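Local coordinates for hypothetical protein CC0527 (PDB 2O0Q) that is of unknown function but belongs to the DUF952 family, which is grouped with ADP-ribosyltransferase-like proteins and may therefore be distantly related to them, at residues 20-25 against 32-37; 44-49 against 107-112. All coordinates share one frame; numbering follows the deposited sequence.

Overall arrangement
Interaction 1 closes before interaction 2 opens along the chain, and their centres lie about 18 Å apart, on opposite sides of the chain's centre. In interaction 1, residues 20-25 meet residues 32-37, which run into strand 34-38 of the six-stranded antiparallel sheet. Helix 39-49 follows that strand directly and supplies the first half of interaction 2, whose other half, 107-112, comes from near the C-terminus. A probable hydrogen bond between S37 OG and T45 OG1 (2.8 Å) links segment 32-37 to segment 44-49. Strand 3-9 is also shared: F22 and I34 touch K6, whereas A46 and L109 touch I7, consistent with packing against the two faces of one sheet.

Interaction 1 (20-25 against 32-37); sequences GRFEGS and GFIHLS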
ATOM      1  N   GLY A  20      -9.849   5.709 -12.439  1.00 19.16           N
ATOM      2  CA  GLY A  20     -10.322   6.610 -11.401  1.00 19.34           C
ATOM      3  C   GLY A  20     -10.201   6.016 -10.006  1.00 19.23           C
ATOM      4  O   GLY A  20     -10.399   6.706  -9.003  1.00 19.76           O
ATOM      5  N   ARG A  21      -9.882   4.727  -9.937  1.00 18.57           N
ATOM      6  CA  ARG A  21      -9.732   4.064  -8.648  1.00 17.60           C
ATOM      7  C   ARG A  21      -8.926   2.773  -8.750  1.00 16.32           C
ATOM      8  O   ARG A  21      -8.853   2.153  -9.814  1.00 15.13           O
ATOM      9  CB  ARG A  21     -11.110   3.778  -8.026  1.00 18.18           C
ATOM     10  CG  ARG A  21     -11.909   2.605  -8.621  1.00 21.43           C
ATOM     11  CD  ARG A  21     -12.396   2.863 -10.043  1.00 22.34           C
ATOM     12  NE  ARG A  21     -13.317   1.818 -10.499  1.00 26.37           N
ATOM     13  CZ  ARG A  21     -14.602   1.737 -10.158  1.00 27.98           C
ATOM     14  NH1 ARG A  21     -15.146   2.644  -9.355  1.00 28.05           N
ATOM     15  NH2 ARG A  21     -15.349   0.739 -10.613  1.00 28.26           N
ATOM     16  N   PHE A  22      -8.309   2.387  -7.638  1.00 14.83           N
ATOM     17  CA  PHE A  22      -7.516   1.166  -7.575  1.00 15.61           C
ATOM     18  C   PHE A  22      -8.405   0.097  -6.956  1.00 15.44           C
ATOM     19  O   PHE A  22      -8.844   0.231  -5.814  1.00 16.36           O
ATOM     20  CB  PHE A  22      -6.268   1.392  -6.711  1.00 15.62           C
ATOM     21  CG  PHE A  22      -5.436   0.155  -6.501  1.00 16.69           C
ATOM     22  CD1 PHE A  22      -4.955  -0.568  -7.585  1.00 17.85           C
ATOM     23  CD2 PHE A  22      -5.124  -0.281  -5.211  1.00 17.75           C
ATOM     24  CE1 PHE A  22      -4.175  -1.708  -7.387  1.00 16.66           C
ATOM     25  CE2 PHE A  22      -4.349  -1.414  -5.006  1.00 16.97           C
ATOM     26  CZ  PHE A  22      -3.874  -2.129  -6.093  1.00 17.19           C
ATOM     27  N   GLU A  23      -8.682  -0.959  -7.711  1.00 16.32           N
ATOM     28  CA  GLU A  23      -9.549  -2.017  -7.215  1.00 17.32           C
ATOM     29  C   GLU A  23      -8.803  -3.092  -6.449  1.00 16.21           C
ATOM     30  O   GLU A  23      -9.419  -3.959  -5.831  1.00 16.39           O
ATOM     31  CB  GLU A  23     -10.332  -2.632  -8.373  1.00 21.59           C
ATOM     32  CG  GLU A  23     -11.096  -1.587  -9.169  1.00 26.37           C
ATOM     33  CD  GLU A  23     -12.042  -2.192 -10.177  1.00 31.89           C
ATOM     34  OE1 GLU A  23     -11.593  -3.040 -10.979  1.00 34.10           O
ATOM     35  OE2 GLU A  23     -13.234  -1.814 -10.169  1.00 34.13           O
ATOM     36  N   GLY A  24      -7.477  -3.040  -6.486  1.00 16.19           N
ATOM     37  CA  GLY A  24      -6.695  -4.016  -5.748  1.00 14.49           C
ATOM     38  C   GLY A  24      -5.766  -4.885  -6.570  1.00 14.73           C
ATOM     39  O   GLY A  24      -5.958  -5.068  -7.773  1.00 13.42           O
ATOM     40  N   SER A  25      -4.743  -5.411  -5.901  1.00 14.36           N
ATOM     41  CA  SER A  25      -3.771  -6.299  -6.524  1.00 13.66           C
ATOM     42  C   SER A  25      -4.415  -7.679  -6.623  1.00 14.27           C
ATOM     43  O   SER A  25      -5.538  -7.884  -6.149  1.00 12.59           O
ATOM     44  CB  SER A  25      -2.520  -6.405  -5.653  1.00 12.74           C
ATOM     45  OG  SER A  25      -2.826  -7.103  -4.453  1.00 12.71           O
ATOM     46  N   GLY A  32     -10.497 -10.238  -0.866  1.00 12.03           N
ATOM     47  CA  GLY A  32     -11.723  -9.479  -0.661  1.00 13.11           C
ATOM     48  C   GLY A  32     -11.561  -8.092  -0.064  1.00 14.29           C
ATOM     49  O   GLY A  32     -12.542  -7.464   0.352  1.00 13.37           O
ATOM     50  N   PHE A  33     -10.325  -7.611  -0.011  1.00 13.59           N
ATOM     51  CA  PHE A  33     -10.046  -6.283   0.525  1.00 13.99           C
ATOM     52  C   PHE A  33      -8.646  -5.860   0.118  1.00 14.70           C
ATOM     53  O   PHE A  33      -7.821  -6.692  -0.259  1.00 15.72           O
ATOM     54  CB  PHE A  33     -10.157  -6.266   2.054  1.00 12.14           C
ATOM     55  CG  PHE A  33      -9.262  -7.259   2.741  1.00 13.48           C
ATOM     56  CD1 PHE A  33      -9.724  -8.534   3.047  1.00 10.86           C
ATOM     57  CD2 PHE A  33      -7.951  -6.922   3.071  1.00 11.81           C
ATOM     58  CE1 PHE A  33      -8.894  -9.463   3.675  1.00 11.54           C
ATOM     59  CE2 PHE A  33      -7.113  -7.843   3.696  1.00 12.01           C
ATOM     60  CZ  PHE A  33      -7.589  -9.115   3.998  1.00 10.16           C
ATOM     61  N   ILE A  34      -8.378  -4.564   0.197  1.00 13.63           N
ATOM     62  CA  ILE A  34      -7.067  -4.066  -0.167  1.00 13.82           C
ATOM     63  C   ILE A  34      -6.152  -4.068   1.046  1.00 14.16           C
ATOM     64  O   ILE A  34      -6.473  -3.489   2.091  1.00 14.09           O
ATOM     65  CB  ILE A  34      -7.152  -2.647  -0.757  1.00 12.85           C
ATOM     66  CG1 ILE A  34      -7.935  -2.693  -2.072  1.00 14.62           C
ATOM     67  CG2 ILE A  34      -5.751  -2.095  -0.999  1.00 12.74           C
ATOM     68  CD1 ILE A  34      -8.249  -1.335  -2.639  1.00 13.38           C
ATOM     69  N   HIS A  35      -5.017  -4.746   0.897  1.00 13.49           N
ATOM     70  CA  HIS A  35      -4.024  -4.844   1.956  1.00 12.96           C
ATOM     71  C   HIS A  35      -3.189  -3.578   2.011  1.00 12.42           C
ATOM     72  O   HIS A  35      -2.485  -3.256   1.054  1.00 11.49           O
ATOM     73  CB  HIS A  35      -3.066  -6.014   1.710  1.00 11.16           C
ATOM     74  CG  HIS A  35      -3.626  -7.359   2.051  1.00 12.61           C
ATOM     75  ND1 HIS A  35      -4.498  -8.036   1.226  1.00 13.78           N
ATOM     76  CD2 HIS A  35      -3.401  -8.175   3.110  1.00 11.71           C
ATOM     77  CE1 HIS A  35      -4.781  -9.213   1.758  1.00 10.59           C
ATOM     78  NE2 HIS A  35      -4.130  -9.321   2.902  1.00 11.50           N
ATOM     79  N   LEU A  36      -3.267  -2.867   3.129  1.00 11.36           N
ATOM     80  CA  LEU A  36      -2.477  -1.657   3.330  1.00 11.55           C
ATOM     81  C   LEU A  36      -1.663  -1.881   4.597  1.00 11.90           C
ATOM     82  O   LEU A  36      -1.909  -2.845   5.323  1.00 11.49           O
ATOM     83  CB  LEU A  36      -3.381  -0.425   3.465  1.00 11.76           C
ATOM     84  CG  LEU A  36      -3.995  -0.028   2.114  1.00 11.28           C
ATOM     85  CD1 LEU A  36      -5.490  -0.170   2.169  1.00 10.97           C
ATOM     86  CD2 LEU A  36      -3.632   1.399   1.761  1.00 11.49           C
ATOM     87  N   SER A  37      -0.683  -1.016   4.845  1.00 12.13           N
ATOM     88  CA  SER A  37       0.171  -1.144   6.025  1.00 12.74           C
ATOM     89  C   SER A  37       0.335   0.181   6.746  1.00 13.27           C
ATOM     90  O   SER A  37       0.432   1.231   6.111  1.00 12.45           O
ATOM     91  CB  SER A  37       1.577  -1.620   5.632  1.00 12.38           C
ATOM     92  OG  SER A  37       1.565  -2.861   4.952  1.00 15.21           O
TER
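The extended side chain of I34 crosses obliquely beside the ring of F22, and its terminal methyl rests against the backbone of F22 and E23. CD1 of I34 lies 3.6 Å from F22 O and 4.2 Å from F22 CD2, so it meets the backbone carbonyl more closely than the ring. The torsions account for this: in I34, CG1 stands beside the backbone N (chi1 -65°) and CD1 continues outward in an extended chain (chi2 172°). The F22 ring stands with CG anti to its own backbone N (chi1 176°), which puts one face beneath the backbone of G24, whose N sits 3.5 Å above the plane of the F22 ring, over its centre. G24 is well suited to its place. Its backbone angles by themselves call for glycine, since a CB would be jammed against the preceding carbonyl O, and the bare CA lets I34 CG1 approach to 4.1 Å from G24 CA. No hydrogen bond joins the two segments; they meet by van der Waals contact, a methyl against a carbonyl and against a ring, which suits the buried F22 and I34. E23 points away from I34 and instead forms a salt bridge, E23 OE2 to R21 NH2 (3.3 Å), at the more exposed border. Helix 26-31 links the segments. S25 is its N-cap, and D28 accepts from S25 N and H35 N through different carboxylate oxygens. Strand 21-22 pairs with 88-89, strand 34-38 lies between 3-9 and 80-84, and F22 also reaches A16 of helix 10-19 and L8 of strand 3-9.

Interaction 2 (44-49 against 107-112); sequences ETAAKW and PQLGDH
Helix 39-49 packs here, through its last turns, against the C-terminal segment that leads into helix 110-114, and A46 is the helix residue at the centre of the contact. Its methyl points toward P107 and L109 and meets both: A46 CB is 4.1 Å from P107 CB and equally far from L109 CG. The pyrrolidine ring touches the helix at a second place as well, since P107 CD approaches A46 O to 3.7 Å. A small residue suits this position because it brings the helix backbone close, with A46 CA and P107 CA only 6.0 Å apart, while the compact, rigid proline ring can lie against both the A46 methyl and the A46 carbonyl oxygen. L109 comes in from further along, its CG beside its own backbone N (chi1 -58°), which places the branch point against the alanine methyl. The three residues are buried and join by van der Waals contact, with no hydrogen bond across. L101 lies on P107, L99, A42 and Q43 on L109. This is the helix-on-sheet packing of an alpha+beta fold: a helix with A46 buried and E44 and K48 exposed packs, together with the C-terminal segment, on I7 of strand 3-9 in the antiparallel sheet.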
ATOM      1  N   GLU A  44       8.428  -3.865   6.587  1.00 15.00           N
ATOM      2  CA  GLU A  44       8.400  -5.323   6.662  1.00 15.65           C
ATOM      3  C   GLU A  44       7.543  -5.874   5.526  1.00 14.22           C
ATOM      4  O   GLU A  44       7.872  -6.903   4.929  1.00 14.12           O
ATOM      5  CB  GLU A  44       7.849  -5.806   8.013  1.00 17.74           C
ATOM      6  CG  GLU A  44       8.114  -7.302   8.254  1.00 20.96           C
ATOM      7  CD  GLU A  44       7.688  -7.790   9.632  1.00 23.85           C
ATOM      8  OE1 GLU A  44       8.051  -7.149  10.639  1.00 21.84           O
ATOM      9  OE2 GLU A  44       6.997  -8.830   9.711  1.00 25.07           O
ATOM     10  N   THR A  45       6.444  -5.187   5.225  1.00 13.64           N
ATOM     11  CA  THR A  45       5.566  -5.616   4.136  1.00 13.16           C
ATOM     12  C   THR A  45       6.345  -5.576   2.821  1.00 13.78           C
ATOM     13  O   THR A  45       6.247  -6.487   1.993  1.00 12.91           O
ATOM     14  CB  THR A  45       4.329  -4.691   4.027  1.00 14.02           C
ATOM     15  OG1 THR A  45       3.528  -4.832   5.205  1.00 16.55           O
ATOM     16  CG2 THR A  45       3.481  -5.050   2.802  1.00 13.42           C
ATOM     17  N   ALA A  46       7.128  -4.518   2.636  1.00 11.90           N
ATOM     18  CA  ALA A  46       7.919  -4.370   1.419  1.00 12.38           C
ATOM     19  C   ALA A  46       8.936  -5.504   1.308  1.00 12.59           C
ATOM     20  O   ALA A  46       9.090  -6.119   0.254  1.00 12.00           O
ATOM     21  CB  ALA A  46       8.633  -3.003   1.417  1.00 11.64           C
ATOM     22  N   ALA A  47       9.619  -5.790   2.409  1.00 11.02           N
ATOM     23  CA  ALA A  47      10.630  -6.838   2.434  1.00 11.91           C
ATOM     24  C   ALA A  47      10.031  -8.221   2.230  1.00 13.19           C
ATOM     25  O   ALA A  47      10.655  -9.102   1.653  1.00 12.43           O
ATOM     26  CB  ALA A  47      11.375  -6.801   3.759  1.00 12.05           C
ATOM     27  N   LYS A  48       8.812  -8.406   2.708  1.00 14.40           N
ATOM     28  CA  LYS A  48       8.165  -9.701   2.606  1.00 16.45           C
ATOM     29  C   LYS A  48       7.617 -10.080   1.227  1.00 16.87           C
ATOM     30  O   LYS A  48       7.869 -11.190   0.749  1.00 13.35           O
ATOM     31  CB  LYS A  48       7.049  -9.781   3.650  1.00 20.07           C
ATOM     32  CG  LYS A  48       6.462 -11.165   3.844  1.00 25.37           C
ATOM     33  CD  LYS A  48       5.400 -11.140   4.929  1.00 28.12           C
ATOM     34  CE  LYS A  48       4.835 -12.521   5.184  1.00 25.54           C
ATOM     35  NZ  LYS A  48       3.650 -12.462   6.099  1.00 24.15           N
ATOM     36  N   TRP A  49       6.897  -9.168   0.575  1.00 26.49           N
ATOM     37  CA  TRP A  49       6.285  -9.495  -0.714  0.50 27.01           C
ATOM     38  C   TRP A  49       6.759  -8.791  -1.981  1.00 23.32           C
ATOM     39  O   TRP A  49       6.326  -9.158  -3.077  1.00 22.21           O
ATOM     40  CB  TRP A  49       4.769  -9.294  -0.635  0.50 34.39           C
ATOM     41  CG  TRP A  49       4.159  -9.649   0.673  0.50 39.80           C
ATOM     42  CD1 TRP A  49       4.044  -8.846   1.768  0.50 42.19           C
ATOM     43  CD2 TRP A  49       3.575 -10.903   1.031  0.50 42.98           C
ATOM     44  NE1 TRP A  49       3.422  -9.520   2.789  0.50 44.14           N
ATOM     45  CE2 TRP A  49       3.123 -10.788   2.364  0.50 44.61           C
ATOM     46  CE3 TRP A  49       3.390 -12.117   0.357  0.50 44.11           C
ATOM     47  CZ2 TRP A  49       2.495 -11.840   3.037  0.50 45.49           C
ATOM     48  CZ3 TRP A  49       2.765 -13.166   1.028  0.50 46.00           C
ATOM     49  CH2 TRP A  49       2.326 -13.017   2.355  0.50 45.92           C
ATOM     50  N   PRO A 107      12.727  -3.060  -1.310  1.00 12.54           N
ATOM     51  CA  PRO A 107      12.322  -1.674  -1.570  1.00 11.98           C
ATOM     52  C   PRO A 107      12.610  -0.803  -0.340  1.00 12.40           C
ATOM     53  O   PRO A 107      12.284  -1.183   0.786  1.00 13.77           O
ATOM     54  CB  PRO A 107      10.823  -1.797  -1.843  1.00 10.86           C
ATOM     55  CG  PRO A 107      10.691  -3.201  -2.409  1.00 11.10           C
ATOM     56  CD  PRO A 107      11.588  -3.983  -1.481  1.00 10.38           C
ATOM     57  N   GLN A 108      13.220   0.359  -0.548  1.00 12.14           N
ATOM     58  CA  GLN A 108      13.536   1.245   0.572  1.00 13.13           C
ATOM     59  C   GLN A 108      12.384   2.203   0.866  1.00 12.89           C
ATOM     60  O   GLN A 108      12.042   3.038   0.032  1.00 12.54           O
ATOM     61  CB  GLN A 108      14.803   2.055   0.275  1.00 15.61           C
ATOM     62  CG  GLN A 108      16.058   1.224   0.065  1.00 17.95           C
ATOM     63  CD  GLN A 108      17.309   2.083  -0.049  1.00 19.89           C
ATOM     64  OE1 GLN A 108      17.431   2.907  -0.956  1.00 21.63           O
ATOM     65  NE2 GLN A 108      18.244   1.893   0.878  1.00 20.30           N
ATOM     66  N   LEU A 109      11.792   2.091   2.052  1.00 13.15           N
ATOM     67  CA  LEU A 109      10.682   2.971   2.427  1.00 14.34           C
ATOM     68  C   LEU A 109      11.086   4.000   3.477  1.00 13.79           C
ATOM     69  O   LEU A 109      10.367   4.970   3.712  1.00 15.30           O
ATOM     70  CB  LEU A 109       9.506   2.163   2.985  1.00 12.90           C
ATOM     71  CG  LEU A 109       8.856   1.070   2.141  1.00 15.41           C
ATOM     72  CD1 LEU A 109       7.446   0.835   2.671  1.00 14.80           C
ATOM     73  CD2 LEU A 109       8.802   1.471   0.693  1.00 15.22           C
ATOM     74  N   GLY A 110      12.237   3.771   4.101  1.00 14.18           N
ATOM     75  CA  GLY A 110      12.734   4.645   5.149  1.00 14.67           C
ATOM     76  C   GLY A 110      12.496   6.139   5.028  1.00 16.12           C
ATOM     77  O   GLY A 110      11.738   6.716   5.811  1.00 14.99           O
ATOM     78  N   ASP A 111      13.145   6.778   4.061  1.00 15.75           N
ATOM     79  CA  ASP A 111      12.996   8.221   3.896  1.00 17.87           C
ATOM     80  C   ASP A 111      11.574   8.676   3.586  1.00 18.06           C
ATOM     81  O   ASP A 111      11.174   9.778   3.964  1.00 19.49           O
ATOM     82  CB  ASP A 111      13.957   8.731   2.820  1.00 18.10           C
ATOM     83  CG  ASP A 111      15.410   8.546   3.211  1.00 20.18           C
ATOM     84  OD1 ASP A 111      15.698   8.530   4.424  1.00 19.15           O
ATOM     85  OD2 ASP A 111      16.266   8.433   2.310  1.00 23.95           O
ATOM     86  N   HIS A 112      10.803   7.835   2.907  1.00 17.34           N
ATOM     87  CA  HIS A 112       9.433   8.198   2.593  1.00 19.17           C
ATOM     88  C   HIS A 112       8.544   8.128   3.825  1.00 19.60           C
ATOM     89  O   HIS A 112       7.665   8.966   4.009  1.00 20.84           O
ATOM     90  CB  HIS A 112       8.892   7.304   1.478  1.00 20.29           C
ATOM     91  CG  HIS A 112       9.580   7.519   0.169  1.00 24.01           C
ATOM     92  ND1 HIS A 112      10.451   6.598  -0.375  1.00 25.77           N
ATOM     93  CD2 HIS A 112       9.589   8.586  -0.665  1.00 24.29           C
ATOM     94  CE1 HIS A 112      10.971   7.092  -1.486  1.00 26.48           C
ATOM     95  NE2 HIS A 112      10.465   8.296  -1.683  1.00 26.94           N
TER